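Local coordinates for ferritin like protein (Caulobacter vibrioides, PDB 3HL1) that is of unknown function but belongs to the ferritin-like family of helical proteins and probably binds metal, at residues V162-Q168 with T183-G188; Q59-N63 with K167-E171; Y70-L74 with L280-S285; V5-L11 with V153-L158; H14-A18 with F147-L151. All blocks are in the same frame, centred on the assembly; numbering follows the deposited sequence.

Contact 1 (V162-Q168 with T183-G188); sequences VRGNQKQ and TVTESG
Four hydrogen bonds set the geometry. Val184 N donates to Gln168 OE1 at 2.8 Å (178°), Gly188 N donates to Val162 O at 2.8 Å (176°), Asn165 N to Val184 O at 2.8 Å, and Gly164 N to the hydroxyl Ser187 OG at 2.9 Å. A bridging water extends this set: it donates to Arg163 O (2.7 Å) and Val184 O (2.8 Å) and accepts from Gln166 N (3.0 Å). Gln168 folds back with chi1 and chi2 both m, so that Gln168 NE2 reaches Gln166 O at 2.9 Å and Asn63 O on helix 42-67.

Both segments belong to the irregular connection between helix 144-157 and helix 188-207 of the ferritin-like chain, pairing antiparallel through main-chain bonds without a regular strand. CA atoms pair as Val162 with Gly188 (4.8 Å), Arg163 with Ser187 (4.2 Å) and Gly164 with Glu186 (4.0 Å). Residues 165 and 167 take left-handed conformations (phi/psi 60/33 and 50/49), which turn the chain back toward Thr183. A CB on Gly164 would lie 2.3 Å from Thr185 O, a clash that glycine avoids. Gly188 has positive phi (54°), leading into helix 188-207.

Val162 and Val184 are the buried patch behind the polar network (Val162 CG1 to Val184 CG1 4.0 Å). Backbone polarity, completed by one amide side chain, one hydroxyl and one water, sets the register.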
# COMPACT_ATOMS: atom_id res chain seq x y z
N VAL A 162 21.45 10.74 6.21
CA VAL A 162 20.81 11.19 4.97
C VAL A 162 21.81 11.73 3.97
O VAL A 162 22.61 12.61 4.29
CB VAL A 162 19.72 12.19 5.20
CG1 VAL A 162 19.18 12.65 3.81
CG2 VAL A 162 18.63 11.58 6.13
N ARG A 163 21.78 11.16 2.78
CA ARG A 163 22.58 11.60 1.64
C ARG A 163 21.65 11.97 0.49
O ARG A 163 20.70 11.23 0.16
CB ARG A 163 23.54 10.50 1.22
CG ARG A 163 24.71 10.34 2.16
CD ARG A 163 25.49 9.10 1.82
NE ARG A 163 26.79 8.95 2.47
CZ ARG A 163 27.02 8.34 3.65
NH1 ARG A 163 26.02 7.88 4.41
NH2 ARG A 163 28.26 8.25 4.09
N GLY A 164 21.91 13.12 -0.14
CA GLY A 164 21.05 13.59 -1.23
C GLY A 164 21.28 12.89 -2.53
O GLY A 164 22.39 12.40 -2.79
N ASN A 165 20.23 12.81 -3.34
CA ASN A 165 20.33 12.22 -4.69
C ASN A 165 20.78 10.78 -4.73
O ASN A 165 21.41 10.34 -5.68
CB ASN A 165 21.23 13.11 -5.58
CG ASN A 165 20.65 14.48 -5.76
OD1 ASN A 165 19.46 14.62 -6.05
ND2 ASN A 165 21.47 15.50 -5.56
N GLN A 166 20.40 10.03 -3.70
CA GLN A 166 20.89 8.69 -3.52
C GLN A 166 19.85 7.69 -3.90
O GLN A 166 18.91 7.45 -3.13
CB GLN A 166 21.30 8.49 -2.05
CG GLN A 166 22.03 7.14 -1.84
CD GLN A 166 22.79 7.12 -0.54
OE1 GLN A 166 24.02 7.20 -0.54
NE2 GLN A 166 22.06 7.02 0.59
N LYS A 167 20.00 7.10 -5.09
CA LYS A 167 19.11 6.09 -5.61
C LYS A 167 17.64 6.51 -5.52
O LYS A 167 16.77 5.77 -5.05
CB LYS A 167 19.41 4.77 -4.93
CG LYS A 167 20.86 4.31 -5.06
CD LYS A 167 21.06 2.93 -4.45
CE LYS A 167 22.38 2.36 -4.73
NZ LYS A 167 23.39 3.11 -4.03
N GLN A 168 17.38 7.74 -5.99
CA GLN A 168 16.04 8.31 -5.96
C GLN A 168 15.31 7.98 -7.26
O GLN A 168 15.91 7.89 -8.32
CB GLN A 168 16.09 9.82 -5.79
CG GLN A 168 16.72 10.28 -4.54
CD GLN A 168 15.94 9.89 -3.34
OE1 GLN A 168 14.90 10.47 -3.04
NE2 GLN A 168 16.43 8.91 -2.62
N THR A 183 11.55 13.72 -4.17
CA THR A 183 12.79 13.03 -3.90
C THR A 183 13.58 13.79 -2.86
O THR A 183 13.35 14.97 -2.58
CB THR A 183 13.67 12.93 -5.16
OG1 THR A 183 14.03 14.24 -5.55
CG2 THR A 183 12.95 12.28 -6.30
N VAL A 184 14.57 13.11 -2.31
CA VAL A 184 15.48 13.71 -1.37
C VAL A 184 16.75 14.07 -2.12
O VAL A 184 17.55 13.20 -2.52
CB VAL A 184 15.72 12.77 -0.18
CG1 VAL A 184 16.73 13.38 0.79
CG2 VAL A 184 14.35 12.46 0.53
N THR A 185 16.94 15.38 -2.32
CA THR A 185 18.06 15.90 -3.10
C THR A 185 19.17 16.46 -2.22
O THR A 185 20.25 16.70 -2.71
CB THR A 185 17.61 17.02 -4.03
OG1 THR A 185 17.04 18.08 -3.25
CG2 THR A 185 16.58 16.52 -5.02
N GLU A 186 18.90 16.70 -0.94
CA GLU A 186 19.88 17.27 -0.03
C GLU A 186 20.31 16.28 1.06
O GLU A 186 19.59 15.34 1.39
CB GLU A 186 19.33 18.50 0.69
CG GLU A 186 18.72 19.56 -0.18
CD GLU A 186 19.73 20.25 -1.03
OE1 GLU A 186 20.83 20.53 -0.50
OE2 GLU A 186 19.43 20.54 -2.22
N SER A 187 21.49 16.52 1.64
CA SER A 187 22.03 15.65 2.65
C SER A 187 21.74 16.16 4.05
O SER A 187 21.29 17.30 4.25
CB SER A 187 23.51 15.47 2.48
OG SER A 187 23.81 14.91 1.21
N GLY A 188 22.00 15.29 5.01
CA GLY A 188 21.93 15.64 6.41
C GLY A 188 20.59 16.23 6.78
O GLY A 188 19.59 15.74 6.31
O HOH W 1 18.64 10.88 -1.49

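Contact 2 (Q59-N63 with K167-E171); sequences QLVSN and KQMDE
Residues 59-63 are one turn within helix 42-67, and residues 167-171 form an irregular, largely extended piece passing beside it; the nearest CA pair is Asn63 with Gln168 at 5.2 Å. Gln59 and Asn63, one helical turn apart, present their amides to the loop backbone.

Asn63 (chi1 m, chi2 -11°) satisfies both backbone groups of selenomethionine Met169: Met169 N donates to Asn63 OD1 at 2.8 Å, and Asn63 ND2 donates to Met169 O at 2.8 Å. Asn63 OD1 also accepts from a water at 2.8 Å, which donates to Lys167 O at 2.9 Å and accepts from Ser62 OG at 2.6 Å, while Asn63 ND2 also bonds Leu182 O. Asn63 O takes a bond at 3.0 Å from Gln168 NE2, which also donates to Gln166 O; Gln168 OE1 is bound by Val184 N. Gln59, extended with chi1 and chi2 t, accepts from Glu171 N through Gln59 OE1 at 2.9 Å.

The t,t,t Met169 side chain sends its methyl CE to 3.8 Å from Gln59 OE1 and packs against Met283 and Phe284. Side-chain amides of helix 42-67 thus bond the main chain of the 144-157 to 188-207 connection, docking it on the flank of a helix of the ferritin-like fold.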
# COMPACT_ATOMS: atom_id res chain seq x y z
N GLN A 59 6.79 4.36 -3.88
CA GLN A 59 7.90 5.13 -4.41
C GLN A 59 8.53 6.09 -3.39
O GLN A 59 9.76 6.20 -3.30
CB GLN A 59 7.46 5.91 -5.65
CG GLN A 59 8.49 6.95 -6.10
CD GLN A 59 8.10 7.66 -7.37
OE1 GLN A 59 8.04 7.03 -8.43
NE2 GLN A 59 7.84 8.97 -7.27
N LEU A 60 7.69 6.79 -2.63
CA LEU A 60 8.15 7.78 -1.65
C LEU A 60 8.87 7.12 -0.53
O LEU A 60 9.91 7.64 -0.05
CB LEU A 60 6.96 8.61 -1.12
CG LEU A 60 6.23 9.48 -2.19
CD1 LEU A 60 5.18 10.37 -1.51
CD2 LEU A 60 7.21 10.30 -2.97
N VAL A 61 8.35 5.98 -0.07
CA VAL A 61 9.03 5.22 0.95
C VAL A 61 10.40 4.76 0.43
O VAL A 61 11.37 4.91 1.12
CB VAL A 61 8.21 4.03 1.52
CG1 VAL A 61 9.10 3.18 2.44
CG2 VAL A 61 6.99 4.53 2.31
N SER A 62 10.46 4.24 -0.79
CA SER A 62 11.75 3.85 -1.37
C SER A 62 12.73 5.05 -1.38
O SER A 62 13.92 4.93 -1.07
CB SER A 62 11.58 3.34 -2.81
OG SER A 62 12.85 2.98 -3.36
N ASN A 63 12.23 6.21 -1.76
CA ASN A 63 13.06 7.42 -1.81
C ASN A 63 13.57 7.84 -0.44
O ASN A 63 14.76 8.14 -0.29
CB ASN A 63 12.29 8.62 -2.48
CG ASN A 63 12.16 8.46 -3.96
OD1 ASN A 63 12.81 7.58 -4.58
ND2 ASN A 63 11.34 9.35 -4.60
N LYS A 167 20.00 7.10 -5.09
CA LYS A 167 19.11 6.09 -5.61
C LYS A 167 17.64 6.51 -5.52
O LYS A 167 16.77 5.77 -5.05
CB LYS A 167 19.41 4.77 -4.93
CG LYS A 167 20.86 4.31 -5.06
CD LYS A 167 21.06 2.93 -4.45
CE LYS A 167 22.38 2.36 -4.73
NZ LYS A 167 23.39 3.11 -4.03
N GLN A 168 17.38 7.74 -5.99
CA GLN A 168 16.04 8.31 -5.96
C GLN A 168 15.31 7.98 -7.26
O GLN A 168 15.91 7.89 -8.32
CB GLN A 168 16.09 9.82 -5.79
CG GLN A 168 16.72 10.28 -4.54
CD GLN A 168 15.94 9.89 -3.34
OE1 GLN A 168 14.90 10.47 -3.04
NE2 GLN A 168 16.43 8.91 -2.62
N MSE A 169 14.00 7.85 -7.14
CA MSE A 169 13.11 7.47 -8.23
C MSE A 169 12.02 8.52 -8.37
O MSE A 169 11.59 9.13 -7.40
CB MSE A 169 12.51 6.13 -7.88
CG MSE A 169 11.55 5.54 -8.79
SE MSE A 169 11.20 3.82 -7.98
CE MSE A 169 9.49 3.55 -8.77
N ASP A 170 11.60 8.77 -9.60
CA ASP A 170 10.52 9.74 -9.85
C ASP A 170 9.67 9.37 -11.08
O ASP A 170 9.89 9.88 -12.17
CB ASP A 170 11.11 11.17 -9.94
CG ASP A 170 10.04 12.27 -9.76
OD1 ASP A 170 8.93 11.99 -9.23
OD2 ASP A 170 10.32 13.44 -10.15
N GLU A 171 8.72 8.45 -10.88
CA GLU A 171 7.73 8.03 -11.87
C GLU A 171 6.36 8.33 -11.27
O GLU A 171 5.42 8.68 -11.97
CB GLU A 171 7.85 6.53 -12.15
CG GLU A 171 9.30 6.02 -12.42
CD GLU A 171 9.87 6.39 -13.83
OE1 GLU A 171 9.17 6.24 -14.86
OE2 GLU A 171 11.06 6.81 -13.91
O HOH W 2 14.02 5.05 -4.46

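Contact 3 (Y70-L74 with L280-S285); sequences YSPTL and LNGMFS
This is a loop-to-helix docking contact, partly buried, in which the extended residues 70-74, in the connection after helix 42-67 of the ferritin-like part, are tied to the C-terminal end of helix 261-283. The nearest CA pairs are Ser71 with Ser285 (5.1 Å) and Thr73 with Asn281 (5.6 Å), so the loop travels opposite to the helix direction.

Asn281 (chi1 m, chi2 -25°) bonds both backbone groups of Leu74: Leu74 N donates to Asn281 OD1 at 2.7 Å, and Asn281 ND2 donates to Leu74 O at 3.1 Å (175°). A water adds a second bridge, donating to Pro72 O and to Asn281 O, each at 2.7 Å.

The CA-to-CB bond of Leu74 (m,t) points toward the helix. Leu74 CD1 lies 3.7 Å from Leu280 CD1 and 3.6 Å from Phe284 CE2. Pro72 O is 3.6 Å from Phe284 CB and lies near the plane of the Phe284 ring, at its edge. At the other end Ser71 CB comes 3.3 Å from Phe284 O; Ser71 OG and Phe284 O both bond Asn66.

Leu74 thus has its backbone satisfied by an asparagine amide and its side chain among apolar neighbours, consistent with a fixed register and facing of the loop.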
# COMPACT_ATOMS: atom_id res chain seq x y z
N TYR A 70 19.23 2.64 2.56
CA TYR A 70 18.58 1.35 2.42
C TYR A 70 17.72 1.26 1.16
O TYR A 70 16.76 1.97 1.01
CB TYR A 70 17.68 1.07 3.63
CG TYR A 70 16.96 -0.25 3.63
CD1 TYR A 70 17.62 -1.43 3.96
CD2 TYR A 70 15.62 -0.32 3.30
CE1 TYR A 70 16.97 -2.65 3.98
CE2 TYR A 70 14.93 -1.53 3.32
CZ TYR A 70 15.61 -2.70 3.63
OH TYR A 70 14.97 -3.92 3.62
N SER A 71 18.02 0.32 0.28
CA SER A 71 17.16 0.03 -0.88
C SER A 71 16.18 -1.07 -0.48
O SER A 71 16.58 -2.18 -0.17
CB SER A 71 18.00 -0.44 -2.08
OG SER A 71 18.88 0.54 -2.55
N PRO A 72 14.88 -0.75 -0.43
CA PRO A 72 13.93 -1.83 -0.10
C PRO A 72 13.78 -2.89 -1.21
O PRO A 72 14.04 -2.64 -2.41
CB PRO A 72 12.59 -1.12 0.07
CG PRO A 72 12.88 0.34 0.03
CD PRO A 72 14.19 0.54 -0.65
N THR A 73 13.29 -4.04 -0.82
CA THR A 73 13.05 -5.11 -1.78
C THR A 73 11.62 -5.54 -1.64
O THR A 73 11.06 -5.56 -0.56
CB THR A 73 13.96 -6.32 -1.50
OG1 THR A 73 13.77 -6.66 -0.12
CG2 THR A 73 15.32 -5.95 -1.63
N LEU A 74 10.99 -5.89 -2.73
CA LEU A 74 9.61 -6.26 -2.70
C LEU A 74 9.41 -7.71 -3.05
O LEU A 74 10.04 -8.23 -3.98
CB LEU A 74 8.82 -5.46 -3.72
CG LEU A 74 8.71 -3.95 -3.49
CD1 LEU A 74 7.92 -3.44 -4.74
CD2 LEU A 74 8.07 -3.55 -2.23
N LEU A 280 10.52 -3.39 -10.33
CA LEU A 280 10.57 -2.44 -9.22
C LEU A 280 11.77 -2.61 -8.33
O LEU A 280 12.29 -1.58 -7.88
CB LEU A 280 9.26 -2.40 -8.40
CG LEU A 280 7.96 -1.91 -9.05
CD1 LEU A 280 6.79 -2.28 -8.11
CD2 LEU A 280 8.02 -0.40 -9.31
N ASN A 281 12.19 -3.85 -8.05
CA ASN A 281 13.37 -4.08 -7.23
C ASN A 281 14.60 -3.42 -7.82
O ASN A 281 15.40 -2.86 -7.09
CB ASN A 281 13.56 -5.56 -6.95
CG ASN A 281 12.60 -6.05 -5.91
OD1 ASN A 281 12.15 -5.26 -5.09
ND2 ASN A 281 12.21 -7.33 -5.96
N GLY A 282 14.74 -3.48 -9.13
CA GLY A 282 15.88 -2.87 -9.80
C GLY A 282 15.83 -1.36 -9.62
O GLY A 282 16.85 -0.73 -9.25
N MSE A 283 14.65 -0.80 -9.83
CA MSE A 283 14.41 0.63 -9.66
C MSE A 283 14.62 1.13 -8.23
O MSE A 283 15.16 2.22 -8.00
CB MSE A 283 13.01 1.00 -10.14
CG MSE A 283 12.99 0.93 -11.71
SE MSE A 283 11.19 0.91 -12.39
CE MSE A 283 10.84 2.71 -12.13
N PHE A 284 14.16 0.36 -7.26
CA PHE A 284 14.33 0.74 -5.86
C PHE A 284 15.78 0.60 -5.40
O PHE A 284 16.09 0.98 -4.30
CB PHE A 284 13.47 -0.17 -4.98
CG PHE A 284 12.01 0.12 -5.03
CD1 PHE A 284 11.46 1.04 -5.88
CD2 PHE A 284 11.17 -0.63 -4.25
CE1 PHE A 284 10.11 1.25 -5.91
CE2 PHE A 284 9.82 -0.40 -4.28
CZ PHE A 284 9.29 0.52 -5.13
N SER A 285 16.65 -0.01 -6.22
CA SER A 285 18.05 -0.18 -5.87
C SER A 285 18.93 0.75 -6.74
O SER A 285 20.14 0.58 -6.81
CB SER A 285 18.48 -1.64 -5.98
OG SER A 285 18.08 -2.19 -7.22
O HOH W 3 15.68 -3.22 -4.43

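Contact 4 (V5-L11 with V153-L158); sequences VWTLPRL and VGMEQL
Leu158 CD1 lies at the apolar centre, 3.7 Å from Leu11 CD2, 4.1 Å from Trp6 CB and 4.3 Å from Leu8 CD1. The contact joins the start of helix 8-35 to the C-terminal end of helix 144-157, two helices of the ferritin-like bundle. Leu158, the first residue to leave helical phi/psi, is m,t; Leu8 and Leu11 are t,p.

Next outward, the Trp6 indole (chi1 m, chi2 60°) lies flat on Gly154 in a CH-pi contact: Gly154 CA is 3.7 Å from the five-membered ring centroid, 26° off the normal. The closest CA pair is Trp6 with Gly154 (5.4 Å), and an ideal CB on Gly154 would fall 2.5 Å from Trp6 CE3, so the bare backbone permits this approach. Trp6 NE1 bonds Leu134 O.

Thr7 is the N-cap of helix 8-35, its OG1 accepting a weak bond from Arg10 N (3.5 Å). At the polar edge Gln157 (m,t) bonds Pro4 O through NE2 and receives Trp6 N on Gln157 OE1 at 2.7 Å (159°).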
# COMPACT_ATOMS: atom_id res chain seq x y z
N VAL A 5 15.65 5.47 21.85
CA VAL A 5 16.79 5.53 20.92
C VAL A 5 16.67 4.47 19.79
O VAL A 5 16.46 3.29 20.06
CB VAL A 5 18.16 5.35 21.61
CG1 VAL A 5 19.26 5.73 20.63
CG2 VAL A 5 18.27 6.19 22.89
N TRP A 6 16.77 4.93 18.55
CA TRP A 6 16.63 4.07 17.37
C TRP A 6 17.98 3.68 16.85
O TRP A 6 18.86 4.52 16.78
CB TRP A 6 15.88 4.82 16.25
CG TRP A 6 14.41 4.74 16.43
CD1 TRP A 6 13.71 5.21 17.51
CD2 TRP A 6 13.45 4.12 15.55
NE1 TRP A 6 12.37 4.93 17.36
CE2 TRP A 6 12.17 4.29 16.15
CE3 TRP A 6 13.54 3.46 14.31
CZ2 TRP A 6 11.00 3.80 15.58
CZ3 TRP A 6 12.39 2.99 13.73
CH2 TRP A 6 11.11 3.17 14.36
N THR A 7 18.13 2.43 16.46
CA THR A 7 19.30 1.97 15.75
C THR A 7 19.03 1.98 14.23
O THR A 7 17.89 1.91 13.78
CB THR A 7 19.76 0.56 16.21
OG1 THR A 7 18.85 -0.45 15.78
CG2 THR A 7 19.94 0.47 17.74
N LEU A 8 20.10 2.10 13.46
CA LEU A 8 20.02 2.10 12.02
C LEU A 8 19.38 0.81 11.45
O LEU A 8 18.50 0.88 10.60
CB LEU A 8 21.37 2.44 11.36
CG LEU A 8 21.29 2.78 9.85
CD1 LEU A 8 20.34 3.98 9.56
CD2 LEU A 8 22.68 2.99 9.24
N PRO A 9 19.78 -0.38 11.94
CA PRO A 9 19.09 -1.58 11.46
C PRO A 9 17.57 -1.60 11.68
O PRO A 9 16.80 -2.06 10.81
CB PRO A 9 19.83 -2.73 12.15
CG PRO A 9 21.17 -2.17 12.56
CD PRO A 9 20.92 -0.70 12.83
N ARG A 10 17.12 -1.11 12.82
CA ARG A 10 15.71 -1.07 13.12
C ARG A 10 14.98 -0.05 12.28
O ARG A 10 13.84 -0.26 11.91
CB ARG A 10 15.51 -0.82 14.63
CG ARG A 10 15.99 -1.98 15.51
CD ARG A 10 14.91 -2.98 15.87
NE ARG A 10 15.38 -4.14 16.66
CZ ARG A 10 15.79 -4.13 17.95
NH1 ARG A 10 15.83 -3.01 18.67
NH2 ARG A 10 16.18 -5.27 18.54
N LEU A 11 15.64 1.06 11.97
CA LEU A 11 15.05 2.08 11.06
C LEU A 11 14.88 1.42 9.72
O LEU A 11 13.77 1.45 9.15
CB LEU A 11 15.93 3.34 10.98
CG LEU A 11 15.39 4.37 9.97
CD1 LEU A 11 14.01 4.81 10.44
CD2 LEU A 11 16.34 5.53 9.84
N VAL A 153 10.36 9.53 14.15
CA VAL A 153 11.28 9.56 15.29
C VAL A 153 12.63 8.94 14.95
O VAL A 153 13.68 9.56 15.19
CB VAL A 153 10.65 8.92 16.58
CG1 VAL A 153 11.66 8.81 17.74
CG2 VAL A 153 9.45 9.75 17.00
N GLY A 154 12.62 7.74 14.37
CA GLY A 154 13.87 7.13 13.92
C GLY A 154 14.59 7.98 12.90
O GLY A 154 15.81 8.14 12.97
N MSE A 155 13.83 8.49 11.93
CA MSE A 155 14.34 9.33 10.86
C MSE A 155 15.04 10.59 11.41
O MSE A 155 16.10 10.99 10.93
CB MSE A 155 13.19 9.75 9.94
CG MSE A 155 12.77 8.67 8.98
SE MSE A 155 11.08 9.15 8.08
CE MSE A 155 11.64 10.73 7.11
N GLU A 156 14.45 11.20 12.41
CA GLU A 156 15.06 12.36 13.01
C GLU A 156 16.35 12.04 13.73
O GLU A 156 17.34 12.74 13.59
CB GLU A 156 14.11 12.99 14.01
CG GLU A 156 14.44 14.44 14.28
CD GLU A 156 14.68 14.72 15.69
OE1 GLU A 156 15.66 14.14 16.21
OE2 GLU A 156 13.92 15.53 16.27
N GLN A 157 16.33 11.00 14.54
CA GLN A 157 17.50 10.62 15.31
C GLN A 157 18.65 10.23 14.43
O GLN A 157 19.81 10.49 14.78
CB GLN A 157 17.20 9.45 16.23
CG GLN A 157 16.20 9.79 17.35
CD GLN A 157 15.91 8.62 18.27
OE1 GLN A 157 16.62 7.63 18.28
NE2 GLN A 157 14.87 8.75 19.08
N LEU A 158 18.33 9.59 13.30
CA LEU A 158 19.35 9.08 12.40
C LEU A 158 19.56 9.93 11.12
O LEU A 158 20.13 9.45 10.15
CB LEU A 158 19.00 7.62 12.05
CG LEU A 158 19.07 6.65 13.24
CD1 LEU A 158 18.27 5.40 13.02
CD2 LEU A 158 20.49 6.28 13.67

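Contact 5 (H14-A18 with F147-L151); sequences HFQGA and FYDAL
Phe147, Leu151 and His14 have the greatest areas buried where helix 8-35 packs against helix 144-157. The segments 14-18 and 147-151 are helical and run antiparallel, their N-to-C directions at 154° (signed crossing angle -154°) and their axes 10.8 Å apart at closest approach. CA atoms pair as His14 with Leu151 (6.9 Å) and Ala18 with Phe147 (7.7 Å).

Phe147 (chi1 t) spans the gap. Its tip atom Phe147 CZ is 3.5 Å from His14 O, which lies near the ring plane, 3.5 Å from Ala18 N and 3.8 Å from Gly17 C. An ideal CB on Gly17 would be only 3.2 Å from Phe147 CZ, so glycine relieves a tight spot. Ala18 CB adds a contact of 4.1 Å to Phe147 CE1.

One turn along, Leu151 (t,p) puts Leu151 CD1 3.6 Å from His14 CB and 3.9 Å from Phe15 CD1. The His14 ring (chi1 m) meets Phe147 obliquely, centroids 5.8 Å apart and planes at 79°, while His14 ND1 bonds Arg10 O and His14 NE2 bonds Val138 O.

Ala18 CB is also 3.8 Å from Tyr148 OH, which bonds Glu22. The interface is van der Waals in character, as in the core of a ferritin-like helical bundle: its polar side-chain groups, His14 and Tyr148, find their hydrogen-bonding partners outside these two segments.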
# COMPACT_ATOMS: atom_id res chain seq x y z
N HIS A 14 12.00 -0.88 9.67
CA HIS A 14 10.74 -0.13 9.59
C HIS A 14 10.47 0.44 8.18
O HIS A 14 9.32 0.53 7.78
CB HIS A 14 10.65 0.95 10.64
CG HIS A 14 10.32 0.44 12.01
ND1 HIS A 14 11.25 -0.19 12.81
CD2 HIS A 14 9.16 0.41 12.71
CE1 HIS A 14 10.68 -0.55 13.96
NE2 HIS A 14 9.40 -0.23 13.91
N PHE A 15 11.49 0.88 7.46
CA PHE A 15 11.33 1.23 6.07
C PHE A 15 10.75 0.06 5.25
O PHE A 15 9.80 0.24 4.43
CB PHE A 15 12.66 1.67 5.42
CG PHE A 15 13.18 3.01 5.87
CD1 PHE A 15 12.32 4.13 6.02
CD2 PHE A 15 14.51 3.19 6.06
CE1 PHE A 15 12.82 5.37 6.39
CE2 PHE A 15 15.02 4.42 6.42
CZ PHE A 15 14.17 5.52 6.60
N GLN A 16 11.36 -1.10 5.41
CA GLN A 16 10.90 -2.33 4.73
C GLN A 16 9.48 -2.67 5.11
O GLN A 16 8.68 -3.02 4.24
CB GLN A 16 11.78 -3.52 5.05
CG GLN A 16 11.47 -4.78 4.20
CD GLN A 16 11.61 -4.50 2.75
OE1 GLN A 16 12.64 -4.00 2.31
NE2 GLN A 16 10.57 -4.77 2.00
N GLY A 17 9.14 -2.48 6.39
CA GLY A 17 7.80 -2.73 6.85
C GLY A 17 6.77 -1.80 6.24
O GLY A 17 5.66 -2.25 5.90
N ALA A 18 7.12 -0.54 6.12
CA ALA A 18 6.24 0.47 5.55
C ALA A 18 6.03 0.15 4.10
O ALA A 18 4.90 0.18 3.62
CB ALA A 18 6.79 1.91 5.77
N PHE A 147 2.27 4.08 12.64
CA PHE A 147 3.50 3.53 12.03
C PHE A 147 4.38 4.71 11.53
O PHE A 147 5.58 4.79 11.85
CB PHE A 147 3.13 2.61 10.86
CG PHE A 147 4.29 1.71 10.36
CD1 PHE A 147 5.58 2.18 10.24
CD2 PHE A 147 4.05 0.41 10.02
CE1 PHE A 147 6.62 1.36 9.81
CE2 PHE A 147 5.09 -0.42 9.60
CZ PHE A 147 6.37 0.07 9.52
N TYR A 148 3.80 5.62 10.74
CA TYR A 148 4.56 6.77 10.26
C TYR A 148 5.03 7.74 11.33
O TYR A 148 6.09 8.33 11.17
CB TYR A 148 3.88 7.49 9.09
CG TYR A 148 3.97 6.68 7.82
CD1 TYR A 148 5.21 6.49 7.19
CD2 TYR A 148 2.87 6.06 7.26
CE1 TYR A 148 5.31 5.72 6.03
CE2 TYR A 148 2.98 5.31 6.08
CZ TYR A 148 4.21 5.14 5.49
OH TYR A 148 4.35 4.39 4.37
N ASP A 149 4.26 7.91 12.41
CA ASP A 149 4.74 8.65 13.56
C ASP A 149 6.05 8.11 14.16
O ASP A 149 6.96 8.89 14.51
CB ASP A 149 3.72 8.56 14.69
CG ASP A 149 2.62 9.58 14.58
OD1 ASP A 149 2.62 10.44 13.68
OD2 ASP A 149 1.75 9.50 15.46
N ALA A 150 6.09 6.79 14.38
CA ALA A 150 7.30 6.09 14.86
C ALA A 150 8.43 6.29 13.86
O ALA A 150 9.56 6.61 14.22
CB ALA A 150 7.01 4.63 15.06
N LEU A 151 8.13 6.08 12.59
CA LEU A 151 9.17 6.26 11.56
C LEU A 151 9.82 7.67 11.59
O LEU A 151 11.01 7.81 11.54
CB LEU A 151 8.58 5.97 10.20
CG LEU A 151 9.63 5.68 9.13
CD1 LEU A 151 10.23 4.28 9.30
CD2 LEU A 151 9.01 5.87 7.71

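Contacts 4 and 5 are successive levels of one helix pair, 8-35 with 144-157, with centres 10 Å apart; Leu11 CD1 meets Leu151 CD1 at 4.0 Å. Contacts 1 and 2 also have centres 10 Å apart and share Lys167 and Gln168. Contact 3 joins contact 2, whose centre is 9 Å away, where Met169 SE touches Phe284 CE1 at 3.5 Å. Gln16 of contact 5 probably hydrogen-bonds to contact 3: Tyr70 OH to Gln16 OE1 and Thr73 O to Gln16 NE2, both 2.7 Å. Val61 CG2 (contact 2) lies 3.4 Å from Tyr148 OH (contact 5). An unidentified molecule, probably from the crystallisation liquor, lies about 4 Å from the Tyr148 side chain and may mark a pocket.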